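Local coordinates for secretion protein Snm4 (Mycobacterium xenopi, PDB 7B7J), which probably serves, as the cytosolic ubiquitin-like domain of EccD5, as part of the ESX-5 type VII secretion pore complex of the mycobacterial membrane, at residues A27-I32 with V53-L57; D37-S43 with R84-T90; I46-L50 with R72-C76. All blocks are in the same frame, centred on the assembly; numbering follows the deposited sequence.

Interaction 1: A27-I32 with V53-L57; sequences AADVQI and VNTRL
Ala27 meets Val53 where the turn of the first beta hairpin faces the helix of this ubiquitin-like domain. Ala27 CB lies 3.5 Å from Val53 CG1. From Ala27 to Val30 the chain makes a type I' turn, closed by backbone bonds in both directions between these two residues. Ala28 is exposed on the turn, yet its CB comes within 4.2 Å of Leu57 CD1. Val30 turns CG2 to Leu57 CD2 at 4.0 Å, and the two side chains lie alongside, pointing opposite ways. Gln31 takes part through its backbone. Its O accepts from water 1, which accepts from Arg56 NE at 2.7 Å. Ile32 is buried and loses the most surface to the helix segment. Its CG1 is anti to the carbonyl carbon (chi1 -58°), and from there CD1 extends to within 3.9 Å of Val53 CG1. Arg56 CG lies on Ile32 CG1, 3.9 Å away, and the bend at chi2 (55°) turns the chain beyond it toward the water. Leu65, from a following loop, also packs on Ala27 and Leu57. The contact is thus aliphatic packing, with one water bridge at the exposed border and no direct hydrogen bond between segments 27-32 and 53-57.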
ATOM      1  N   ALA A  27      -1.974  -2.637  -7.335  1.00 26.63           N
ATOM      2  CA  ALA A  27      -3.239  -1.870  -7.228  1.00 34.22           C
ATOM      3  C   ALA A  27      -3.932  -2.056  -8.521  1.00 30.92           C
ATOM      4  O   ALA A  27      -3.290  -1.819  -9.578  1.00 30.71           O
ATOM      5  CB  ALA A  27      -2.932  -0.375  -7.079  1.00 36.44           C
ATOM      6  N   ALA A  28      -5.196  -2.372  -8.604  1.00 33.39           N
ATOM      7  CA  ALA A  28      -5.867  -2.499  -9.890  1.00 37.67           C
ATOM      8  C   ALA A  28      -5.084  -3.352 -10.897  1.00 38.20           C
ATOM      9  O   ALA A  28      -5.109  -2.975 -12.079  1.00 31.46           O
ATOM     10  CB  ALA A  28      -6.167  -1.127 -10.529  1.00 40.19           C
ATOM     11  N   ASP A  29      -4.498  -4.534 -10.510  1.00 32.27           N
ATOM     12  CA  ASP A  29      -3.743  -5.399 -11.393  1.00 32.51           C
ATOM     13  C   ASP A  29      -2.522  -4.736 -11.936  1.00 35.88           C
ATOM     14  O   ASP A  29      -1.898  -5.376 -12.787  1.00 39.77           O
ATOM     15  CB  ASP A  29      -4.667  -5.955 -12.410  1.00 40.17           C
ATOM     16  CG  ASP A  29      -5.780  -6.776 -11.795  1.00 50.72           C
ATOM     17  OD1 ASP A  29      -5.526  -7.754 -11.021  1.00 53.22           O
ATOM     18  OD2 ASP A  29      -6.899  -6.428 -12.170  1.00 45.19           O
ATOM     19  N   VAL A  30      -2.095  -3.591 -11.413  1.00 31.18           N
ATOM     20  CA  VAL A  30      -0.855  -2.899 -11.880  1.00 31.10           C
ATOM     21  C   VAL A  30       0.218  -3.003 -10.793  1.00 30.66           C
ATOM     22  O   VAL A  30      -0.132  -2.822  -9.634  1.00 29.56           O
ATOM     23  CB  VAL A  30      -1.145  -1.423 -12.218  1.00 31.21           C
ATOM     24  CG1 VAL A  30       0.112  -0.597 -12.425  1.00 35.30           C
ATOM     25  CG2 VAL A  30      -2.076  -1.292 -13.412  1.00 37.34           C
ATOM     26  N   GLN A  31       1.462  -3.302 -11.173  1.00 29.73           N
ATOM     27  CA  GLN A  31       2.551  -3.279 -10.114  1.00 30.79           C
ATOM     28  C   GLN A  31       3.213  -1.949 -10.188  1.00 27.41           C
ATOM     29  O   GLN A  31       3.722  -1.464 -11.280  1.00 29.16           O
ATOM     30  CB  GLN A  31       3.539  -4.386 -10.480  1.00 32.21           C
ATOM     31  CG  GLN A  31       4.739  -4.500  -9.573  1.00 28.79           C
ATOM     32  CD  GLN A  31       5.302  -5.890  -9.654  1.00 30.69           C
ATOM     33  OE1 GLN A  31       5.647  -6.483  -8.658  1.00 30.15           O
ATOM     34  NE2 GLN A  31       5.652  -6.369 -10.886  1.00 32.16           N
ATOM     35  N   ILE A  32       3.466  -1.380  -9.065  1.00 25.99           N
ATOM     36  CA  ILE A  32       4.189  -0.087  -8.898  1.00 27.13           C
ATOM     37  C   ILE A  32       5.338  -0.214  -7.885  1.00 29.93           C
ATOM     38  O   ILE A  32       5.095  -0.646  -6.806  1.00 28.83           O
ATOM     39  CB  ILE A  32       3.176   0.935  -8.410  1.00 30.92           C
ATOM     40  CG1 ILE A  32       2.009   1.077  -9.404  1.00 28.95           C
ATOM     41  CG2 ILE A  32       3.789   2.297  -8.105  1.00 31.42           C
ATOM     42  CD1 ILE A  32       0.807   1.546  -8.706  1.00 33.04           C
ATOM     43  N   VAL A  53      -0.038   6.090  -5.866  1.00 27.82           N
ATOM     44  CA  VAL A  53      -0.659   5.048  -6.695  1.00 27.65           C
ATOM     45  C   VAL A  53      -1.549   5.656  -7.739  1.00 31.87           C
ATOM     46  O   VAL A  53      -1.607   5.193  -8.953  1.00 29.18           O
ATOM     47  CB  VAL A  53      -1.177   3.923  -5.879  1.00 27.50           C
ATOM     48  CG1 VAL A  53      -2.188   3.051  -6.643  1.00 32.74           C
ATOM     49  CG2 VAL A  53      -0.071   3.191  -5.198  1.00 30.00           C
ATOM     50  N   ASN A  54      -2.538   6.453  -7.285  1.00 29.90           N
ATOM     51  CA  ASN A  54      -3.526   7.054  -8.173  1.00 31.44           C
ATOM     52  C   ASN A  54      -2.818   7.903  -9.244  1.00 32.84           C
ATOM     53  O   ASN A  54      -3.411   7.950 -10.324  1.00 34.62           O
ATOM     54  CB  ASN A  54      -4.598   7.773  -7.417  1.00 35.89           C
ATOM     55  CG  ASN A  54      -5.625   6.770  -6.861  1.00 38.24           C
ATOM     56  OD1 ASN A  54      -5.743   5.611  -7.242  1.00 39.36           O
ATOM     57  ND2 ASN A  54      -6.359   7.214  -5.797  1.00 37.93           N
ATOM     58  N   THR A  55      -1.773   8.653  -8.910  1.00 34.10           N
ATOM     59  CA  THR A  55      -1.038   9.392  -9.942  1.00 34.71           C
ATOM     60  C   THR A  55      -0.574   8.372 -11.041  1.00 32.12           C
ATOM     61  O   THR A  55      -0.725   8.683 -12.139  1.00 39.72           O
ATOM     62  CB  THR A  55       0.126  10.133  -9.316  1.00 40.65           C
ATOM     63  OG1 THR A  55      -0.579  11.101  -8.530  1.00 44.06           O
ATOM     64  CG2 THR A  55       0.925  10.892 -10.371  1.00 45.88           C
ATOM     65  N   ARG A  56       0.069   7.290 -10.618  1.00 33.43           N
ATOM     66  CA  ARG A  56       0.528   6.288 -11.592  1.00 33.36           C
ATOM     67  C   ARG A  56      -0.615   5.723 -12.412  1.00 31.82           C
ATOM     68  O   ARG A  56      -0.552   5.540 -13.621  1.00 29.94           O
ATOM     69  CB  ARG A  56       1.339   5.287 -10.759  1.00 30.57           C
ATOM     70  CG  ARG A  56       2.081   4.325 -11.639  1.00 40.00           C
ATOM     71  CD  ARG A  56       3.007   4.927 -12.685  1.00 40.11           C
ATOM     72  NE  ARG A  56       3.678   3.688 -13.265  1.00 38.17           N
ATOM     73  CZ  ARG A  56       4.722   3.796 -14.141  1.00 45.06           C
ATOM     74  NH1 ARG A  56       5.092   5.033 -14.501  1.00 41.16           N
ATOM     75  NH2 ARG A  56       5.426   2.699 -14.541  1.00 40.15           N
ATOM     76  N   LEU A  57      -1.743   5.348 -11.724  1.00 28.60           N
ATOM     77  CA  LEU A  57      -2.894   4.795 -12.494  1.00 30.58           C
ATOM     78  C   LEU A  57      -3.406   5.746 -13.466  1.00 29.52           C
ATOM     79  O   LEU A  57      -3.859   5.426 -14.616  1.00 32.60           O
ATOM     80  CB  LEU A  57      -4.003   4.331 -11.484  1.00 30.08           C
ATOM     81  CG  LEU A  57      -3.617   3.180 -10.560  1.00 32.02           C
ATOM     82  CD1 LEU A  57      -4.834   2.788  -9.645  1.00 31.51           C
ATOM     83  CD2 LEU A  57      -3.230   1.905 -11.303  1.00 33.53           C
TER
HETATM   84  O   HOH W   1       4.291   1.159 -12.526  1.00 37.29           O

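Interaction 2: D37-S43 with R84-T90; sequences DAHAPIS and RPNLSLT
Residues Asp37-Ser43 and Arg84-Thr90 run antiparallel, joined by backbone bonds from Ile42 N to Leu87 O, Thr90 N to Ala38 O, and Ser43 N to Pro85 O, the last at 2.9 Å. Ile42 and Ser43 lead into helix 42-60, while the rest of both segments is loop or turn. Ala38 O takes a second bond, from Thr90 OG1 at 2.7 Å. The hydroxyl and the amide of Thr90 approach it from opposite faces of the carbonyl plane. Chi1 of -59° sets Thr90 OG1 beside its own amide N, where both can reach Ala38 O. One residue grips the acceptor twice. On the inner side Ile42 CD1 packs at 3.6 Å on Leu89 CD2, the two side chains crossing at about a right angle. On the outer side water 3 sits in the plane of the His39 ring, between ND1 and Ser88 OG. Water 2 lies between the loops, donating to Asp37 O and Ala40 O and accepting from Leu89 N. An Asx turn, with His39 N bonded to Asp37 OD1 at 2.8 Å, lies within residues 37-40. The connection between strand 30-37 and helix 42-60 is therefore tied to the later loop mostly by backbone polar groups and water, with an apolar patch where Ile42 meets Leu89.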
ATOM      1  N   ASP A  37      10.027   4.717   3.435  1.00 27.40           N
ATOM      2  CA  ASP A  37      10.719   4.709   4.753  1.00 27.00           C
ATOM      3  C   ASP A  37      10.455   3.329   5.403  1.00 29.21           C
ATOM      4  O   ASP A  37       9.316   3.011   5.682  1.00 28.56           O
ATOM      5  CB  ASP A  37      10.202   5.849   5.612  1.00 29.23           C
ATOM      6  CG  ASP A  37      10.829   6.134   6.981  1.00 38.18           C
ATOM      7  OD1 ASP A  37      11.106   5.273   7.704  1.00 32.86           O
ATOM      8  OD2 ASP A  37      10.767   7.274   7.305  1.00 43.05           O
ATOM      9  N   ALA A  38      11.527   2.675   5.825  1.00 29.03           N
ATOM     10  CA  ALA A  38      11.551   1.310   6.491  1.00 28.29           C
ATOM     11  C   ALA A  38      11.133   1.391   7.967  1.00 31.14           C
ATOM     12  O   ALA A  38      10.943   0.261   8.513  1.00 31.15           O
ATOM     13  CB  ALA A  38      12.994   0.743   6.387  1.00 34.11           C
ATOM     14  N   HIS A  39      11.074   2.584   8.541  1.00 29.95           N
ATOM     15  CA  HIS A  39      10.877   2.757  10.015  1.00 31.96           C
ATOM     16  C   HIS A  39       9.548   3.461  10.344  1.00 33.17           C
ATOM     17  O   HIS A  39       9.170   3.528  11.503  1.00 32.66           O
ATOM     18  CB  HIS A  39      12.052   3.413  10.740  1.00 35.31           C
ATOM     19  CG  HIS A  39      13.235   2.427  10.714  1.00 41.97           C
ATOM     20  ND1 HIS A  39      13.084   1.082  11.194  1.00 42.50           N
ATOM     21  CD2 HIS A  39      14.525   2.501  10.208  1.00 42.02           C
ATOM     22  CE1 HIS A  39      14.169   0.371  10.842  1.00 46.73           C
ATOM     23  NE2 HIS A  39      15.052   1.221  10.251  1.00 42.80           N
ATOM     24  N   ALA A  40       8.867   4.061   9.364  1.00 28.87           N
ATOM     25  CA  ALA A  40       7.628   4.769   9.755  1.00 29.58           C
ATOM     26  C   ALA A  40       6.524   3.770  10.000  1.00 27.51           C
ATOM     27  O   ALA A  40       6.419   2.805   9.241  1.00 28.99           O
ATOM     28  CB  ALA A  40       7.258   5.667   8.615  1.00 31.60           C
ATOM     29  N   PRO A  41       5.551   4.083  10.884  1.00 31.43           N
ATOM     30  CA  PRO A  41       4.362   3.243  10.952  1.00 29.18           C
ATOM     31  C   PRO A  41       3.618   3.235   9.648  1.00 28.45           C
ATOM     32  O   PRO A  41       3.457   4.325   9.014  1.00 31.76           O
ATOM     33  CB  PRO A  41       3.686   3.796  12.182  1.00 33.25           C
ATOM     34  CG  PRO A  41       4.243   5.089  12.570  1.00 42.57           C
ATOM     35  CD  PRO A  41       5.549   5.197  11.830  1.00 36.33           C
ATOM     36  N   ILE A  42       3.044   2.110   9.322  1.00 28.65           N
ATOM     37  CA  ILE A  42       2.172   2.017   8.122  1.00 29.85           C
ATOM     38  C   ILE A  42       1.097   3.092   8.081  1.00 30.21           C
ATOM     39  O   ILE A  42       0.821   3.522   6.964  1.00 32.56           O
ATOM     40  CB  ILE A  42       1.591   0.547   7.976  1.00 31.38           C
ATOM     41  CG1 ILE A  42       2.696  -0.517   7.857  1.00 34.98           C
ATOM     42  CG2 ILE A  42       0.452   0.390   6.964  1.00 39.95           C
ATOM     43  CD1 ILE A  42       3.763  -0.324   6.855  1.00 34.35           C
ATOM     44  N   SER A  43       0.487   3.327   9.190  1.00 33.21           N
ATOM     45  CA  SER A  43      -0.602   4.301   9.367  1.00 37.65           C
ATOM     46  C   SER A  43      -0.263   5.635   8.683  1.00 35.60           C
ATOM     47  O   SER A  43      -1.235   6.371   8.296  1.00 37.88           O
ATOM     48  CB  SER A  43      -1.045   4.437  10.759  1.00 39.47           C
ATOM     49  OG  SER A  43      -0.060   5.081  11.566  1.00 38.50           O
ATOM     50  N   ARG A  84      -0.275  -4.266  10.191  1.00 32.81           N
ATOM     51  CA  ARG A  84      -0.645  -3.520  11.392  1.00 33.04           C
ATOM     52  C   ARG A  84      -0.367  -2.090  11.149  1.00 32.76           C
ATOM     53  O   ARG A  84       0.706  -1.763  10.675  1.00 30.38           O
ATOM     54  CB  ARG A  84       0.074  -4.111  12.630  1.00 36.25           C
ATOM     55  CG  ARG A  84      -0.432  -5.522  12.863  1.00 41.71           C
ATOM     56  CD  ARG A  84       0.150  -6.334  13.918  1.00 62.17           C
ATOM     57  NE  ARG A  84      -0.268  -5.513  15.019  1.00 71.78           N
ATOM     58  CZ  ARG A  84       0.072  -5.693  16.277  1.00 75.14           C
ATOM     59  NH1 ARG A  84       0.894  -6.674  16.579  1.00 69.23           N
ATOM     60  NH2 ARG A  84      -0.441  -4.903  17.217  1.00 77.53           N
ATOM     61  N   PRO A  85      -1.201  -1.246  11.486  1.00 32.54           N
ATOM     62  CA  PRO A  85      -1.019   0.167  11.182  1.00 34.17           C
ATOM     63  C   PRO A  85       0.086   0.747  12.050  1.00 36.82           C
ATOM     64  O   PRO A  85       0.748   1.748  11.593  1.00 33.90           O
ATOM     65  CB  PRO A  85      -2.363   0.807  11.508  1.00 38.40           C
ATOM     66  CG  PRO A  85      -2.896  -0.180  12.512  1.00 46.53           C
ATOM     67  CD  PRO A  85      -2.591  -1.544  11.947  1.00 35.85           C
ATOM     68  N   ASN A  86       0.172   0.238  13.251  1.00 35.63           N
ATOM     69  CA  ASN A  86       1.059   0.875  14.270  1.00 38.42           C
ATOM     70  C   ASN A  86       2.544   0.378  14.185  1.00 40.05           C
ATOM     71  O   ASN A  86       3.369   0.879  14.890  1.00 38.57           O
ATOM     72  CB  ASN A  86       0.585   0.576  15.675  1.00 42.68           C
ATOM     73  CG  ASN A  86       0.352  -0.936  15.877  1.00 51.00           C
ATOM     74  OD1 ASN A  86      -0.378  -1.687  15.141  1.00 45.20           O
ATOM     75  ND2 ASN A  86       0.885  -1.407  17.017  1.00 57.89           N
ATOM     76  N   LEU A  87       2.897  -0.476  13.318  1.00 32.75           N
ATOM     77  CA  LEU A  87       4.272  -0.994  13.170  1.00 28.98           C
ATOM     78  C   LEU A  87       4.791  -0.631  11.804  1.00 29.52           C
ATOM     79  O   LEU A  87       4.032  -0.364  10.781  1.00 28.97           O
ATOM     80  CB  LEU A  87       4.201  -2.507  13.366  1.00 36.79           C
ATOM     81  CG  LEU A  87       3.782  -3.097  14.698  1.00 36.19           C
ATOM     82  CD1 LEU A  87       3.880  -4.575  14.507  1.00 37.01           C
ATOM     83  CD2 LEU A  87       4.679  -2.655  15.795  1.00 41.61           C
ATOM     84  N   SER A  88       6.116  -0.546  11.760  1.00 29.77           N
ATOM     85  CA  SER A  88       6.907  -0.325  10.526  1.00 29.48           C
ATOM     86  C   SER A  88       6.852  -1.540   9.561  1.00 29.05           C
ATOM     87  O   SER A  88       6.650  -2.677   9.986  1.00 29.94           O
ATOM     88  CB  SER A  88       8.320   0.270  10.744  1.00 30.78           C
ATOM     89  OG  SER A  88       9.088  -0.818  11.291  1.00 32.07           O
ATOM     90  N   LEU A  89       7.323  -1.254   8.315  1.00 27.85           N
ATOM     91  CA  LEU A  89       7.674  -2.342   7.406  1.00 24.63           C
ATOM     92  C   LEU A  89       8.695  -3.276   8.072  1.00 27.48           C
ATOM     93  O   LEU A  89       8.551  -4.507   8.014  1.00 28.83           O
ATOM     94  CB  LEU A  89       8.236  -1.769   6.135  1.00 25.74           C
ATOM     95  CG  LEU A  89       7.234  -1.006   5.290  1.00 25.83           C
ATOM     96  CD1 LEU A  89       7.911  -0.122   4.185  1.00 28.16           C
ATOM     97  CD2 LEU A  89       6.138  -1.883   4.685  1.00 28.25           C
ATOM     98  N   THR A  90       9.794  -2.684   8.547  1.00 29.29           N
ATOM     99  CA  THR A  90      10.874  -3.533   9.145  1.00 32.27           C
ATOM    100  C   THR A  90      10.293  -4.408  10.261  1.00 33.84           C
ATOM    101  O   THR A  90      10.671  -5.634  10.323  1.00 32.41           O
ATOM    102  CB  THR A  90      12.037  -2.661   9.634  1.00 33.68           C
ATOM    103  OG1 THR A  90      12.432  -1.988   8.439  1.00 35.30           O
ATOM    104  CG2 THR A  90      13.158  -3.347  10.373  1.00 37.36           C
TER
HETATM  105  O   HOH W   2       7.948   1.446   7.516  1.00 26.95           O
HETATM  106  O   HOH W   3      11.168  -0.015  12.487  1.00 38.94           O

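Interaction 3: I46-L50 with R72-C76; sequences IDPLL and RWMLC
Ile46 lies on Leu75 and Trp73 in the core of the beta-grasp fold, where the helix crosses the sheet of this ubiquitin-like domain. Helix segment 46-50 runs almost square to strand segment 72-76, at 87°, with their axes 9.1 Å apart. The strand turns Trp73 and Leu75 to the helix. The buried part centres on Ile46. Its two branches divide the work. CG2 touches Trp73 CB at 3.7 Å, while CD1 reaches Leu75 CG at 3.6 Å. The Ile46 and Leu75 chains lie alongside, pointing opposite ways. One turn along, Leu49 adds CD2 against Leu75 CD2 at 3.9 Å, the two side chains crossing at a slant. Ile46, Leu49 and Leu75 are all buried, and the strand segment and helix segment share no hydrogen bond. Leu83, from the loop after the strand, also packs on Leu75.

The contact thins out at Met74, whose CB points away from the helix. Toward solvent it ends at Leu50 and Trp73, both only partly exposed and still closely fitted. Their neighbour Leu65, on the loop after the helix, touches both. The ring of Phe104, on the adjoining strand 99-107, meets the Trp73 ring. In Leu50, chi1 carries CG toward Trp73, and the turn at chi2 (55°) lays CD2 over the indole. The two side chains cross at about a right angle. This is a CH-pi contact: Leu50 CD2 sits 3.6 Å from the centroid of the five-membered ring of Trp73, 22° off the ring normal. The methyl is shifted toward the rim, and its nearest ring atom is Trp73 NE1 at 3.3 Å.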
ATOM      1  N   ILE A  46      -0.214   5.091   4.485  1.00 28.58           N
ATOM      2  CA  ILE A  46      -1.256   4.541   3.573  1.00 31.16           C
ATOM      3  C   ILE A  46      -1.962   5.533   2.661  1.00 30.09           C
ATOM      4  O   ILE A  46      -2.055   5.243   1.431  1.00 29.59           O
ATOM      5  CB  ILE A  46      -2.348   3.833   4.431  1.00 39.08           C
ATOM      6  CG1 ILE A  46      -1.811   2.512   4.973  1.00 46.51           C
ATOM      7  CG2 ILE A  46      -3.528   3.433   3.490  1.00 43.87           C
ATOM      8  CD1 ILE A  46      -2.143   1.464   4.007  1.00 51.15           C
ATOM      9  N   ASP A  47      -2.411   6.588   3.216  1.00 29.34           N
ATOM     10  CA  ASP A  47      -3.113   7.637   2.456  1.00 31.55           C
ATOM     11  C   ASP A  47      -2.175   8.309   1.536  1.00 29.70           C
ATOM     12  O   ASP A  47      -2.455   8.391   0.321  1.00 29.66           O
ATOM     13  CB  ASP A  47      -3.896   8.651   3.261  1.00 34.68           C
ATOM     14  CG  ASP A  47      -4.998   7.919   3.970  1.00 41.76           C
ATOM     15  OD1 ASP A  47      -5.585   6.940   3.532  1.00 42.41           O
ATOM     16  OD2 ASP A  47      -5.114   8.203   5.092  1.00 46.10           O
ATOM     17  N   PRO A  48      -0.943   8.613   2.028  1.00 28.52           N
ATOM     18  CA  PRO A  48       0.088   9.088   1.036  1.00 31.32           C
ATOM     19  C   PRO A  48       0.389   8.175  -0.158  1.00 31.55           C
ATOM     20  O   PRO A  48       0.551   8.662  -1.336  1.00 31.36           O
ATOM     21  CB  PRO A  48       1.317   9.438   1.916  1.00 30.64           C
ATOM     22  CG  PRO A  48       0.707   9.816   3.184  1.00 32.47           C
ATOM     23  CD  PRO A  48      -0.515   8.959   3.392  1.00 30.37           C
ATOM     24  N   LEU A  49       0.407   6.895   0.060  1.00 27.49           N
ATOM     25  CA  LEU A  49       0.644   5.869  -0.941  1.00 27.02           C
ATOM     26  C   LEU A  49      -0.547   5.766  -1.847  1.00 27.20           C
ATOM     27  O   LEU A  49      -0.240   5.657  -3.131  1.00 24.06           O
ATOM     28  CB  LEU A  49       0.995   4.561  -0.194  1.00 29.98           C
ATOM     29  CG  LEU A  49       1.380   3.435  -1.086  1.00 30.63           C
ATOM     30  CD1 LEU A  49       2.631   3.760  -1.999  1.00 30.52           C
ATOM     31  CD2 LEU A  49       1.637   2.121  -0.328  1.00 36.03           C
ATOM     32  N   LEU A  50      -1.735   5.776  -1.374  1.00 27.24           N
ATOM     33  CA  LEU A  50      -2.871   5.794  -2.290  1.00 28.36           C
ATOM     34  C   LEU A  50      -2.750   6.971  -3.314  1.00 28.45           C
ATOM     35  O   LEU A  50      -3.156   6.844  -4.495  1.00 29.42           O
ATOM     36  CB  LEU A  50      -4.149   5.878  -1.387  1.00 31.13           C
ATOM     37  CG  LEU A  50      -5.487   5.840  -2.186  1.00 38.81           C
ATOM     38  CD1 LEU A  50      -5.761   4.642  -3.180  1.00 38.68           C
ATOM     39  CD2 LEU A  50      -6.639   5.989  -1.105  1.00 45.79           C
ATOM     40  N   ARG A  72     -11.802   1.068   5.086  1.00 46.77           N
ATOM     41  CA  ARG A  72     -10.428   1.331   5.499  1.00 43.89           C
ATOM     42  C   ARG A  72      -9.520   0.815   4.415  1.00 40.24           C
ATOM     43  O   ARG A  72      -9.737  -0.321   3.961  1.00 37.55           O
ATOM     44  CB  ARG A  72     -10.092   0.687   6.839  1.00 50.61           C
ATOM     45  CG  ARG A  72     -11.005   1.174   7.993  1.00 61.26           C
ATOM     46  CD  ARG A  72     -10.781   0.653   9.424  1.00 69.12           C
ATOM     47  NE  ARG A  72     -11.595  -0.500   9.309  1.00 81.24           N
ATOM     48  CZ  ARG A  72     -11.187  -1.646   8.818  1.00 79.00           C
ATOM     49  NH1 ARG A  72      -9.898  -1.871   8.548  1.00 93.56           N
ATOM     50  NH2 ARG A  72     -12.114  -2.561   8.608  1.00 82.88           N
ATOM     51  N   TRP A  73      -8.545   1.591   4.023  1.00 37.23           N
ATOM     52  CA  TRP A  73      -7.511   1.169   3.057  1.00 35.89           C
ATOM     53  C   TRP A  73      -6.429   0.465   3.856  1.00 37.60           C
ATOM     54  O   TRP A  73      -6.189   0.922   4.983  1.00 34.44           O
ATOM     55  CB  TRP A  73      -6.916   2.381   2.332  1.00 36.30           C
ATOM     56  CG  TRP A  73      -7.716   2.861   1.136  1.00 39.65           C
ATOM     57  CD1 TRP A  73      -8.511   3.954   1.089  1.00 41.58           C
ATOM     58  CD2 TRP A  73      -7.916   2.141  -0.115  1.00 32.93           C
ATOM     59  NE1 TRP A  73      -9.141   4.040  -0.118  1.00 40.48           N
ATOM     60  CE2 TRP A  73      -8.882   2.957  -0.837  1.00 42.56           C
ATOM     61  CE3 TRP A  73      -7.334   1.050  -0.737  1.00 41.55           C
ATOM     62  CZ2 TRP A  73      -9.317   2.624  -2.100  1.00 45.67           C
ATOM     63  CZ3 TRP A  73      -7.807   0.687  -2.005  1.00 37.01           C
ATOM     64  CH2 TRP A  73      -8.894   1.420  -2.591  1.00 42.76           C
ATOM     65  N   MET A  74      -5.937  -0.666   3.352  1.00 35.17           N
ATOM     66  CA  MET A  74      -4.918  -1.469   4.052  1.00 30.82           C
ATOM     67  C   MET A  74      -3.892  -2.024   3.056  1.00 29.96           C
ATOM     68  O   MET A  74      -4.215  -2.139   1.875  1.00 29.27           O
ATOM     69  CB  MET A  74      -5.669  -2.476   4.917  1.00 36.93           C
ATOM     70  CG  MET A  74      -6.469  -3.298   4.067  1.00 40.73           C
ATOM     71  SD  MET A  74      -7.520  -4.592   5.031  1.00 44.14           S
ATOM     72  CE  MET A  74      -8.380  -3.514   6.122  1.00 44.45           C
ATOM     73  N   LEU A  75      -2.698  -2.202   3.539  1.00 29.20           N
ATOM     74  CA  LEU A  75      -1.677  -2.958   2.822  1.00 27.63           C
ATOM     75  C   LEU A  75      -1.686  -4.420   3.251  1.00 28.42           C
ATOM     76  O   LEU A  75      -1.526  -4.637   4.449  1.00 31.69           O
ATOM     77  CB  LEU A  75      -0.285  -2.376   2.956  1.00 28.17           C
ATOM     78  CG  LEU A  75      -0.188  -1.038   2.255  1.00 30.33           C
ATOM     79  CD1 LEU A  75       1.132  -0.448   2.923  1.00 37.15           C
ATOM     80  CD2 LEU A  75      -0.069  -1.199   0.740  1.00 31.23           C
ATOM     81  N   CYS A  76      -1.893  -5.274   2.315  1.00 25.52           N
ATOM     82  CA  CYS A  76      -2.133  -6.732   2.581  1.00 26.67           C
ATOM     83  C   CYS A  76      -1.017  -7.635   1.924  1.00 26.17           C
ATOM     84  O   CYS A  76      -0.520  -7.391   0.852  1.00 23.58           O
ATOM     85  CB  CYS A  76      -3.506  -7.221   2.070  1.00 28.42           C
ATOM     86  SG  CYS A  76      -4.822  -6.367   2.946  1.00 32.56           S
TER

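In the fold
All three interactions use helix 42-60. Interaction 3 is the core contact, its centre about 5 Å from the centre of the chain and none of its touching residues exposed. Interaction 2 is nearer the surface, with six of fourteen exposed. Interaction 1, on the opposite side of the chain's centre, is partly buried. Interactions 1 and 3 seat the helix on one mixed sheet, interaction 1 at the hairpin joining strands 20-27 and 30-37, interaction 3 at strand 70-76. Both are mainly apolar, but interaction 3 adds an aromatic face and interaction 1 a water. Interaction 2 is dominated by polar backbone bonds. Its Ile42 touches Leu75, consistent with the apolar core continuing to Ile42.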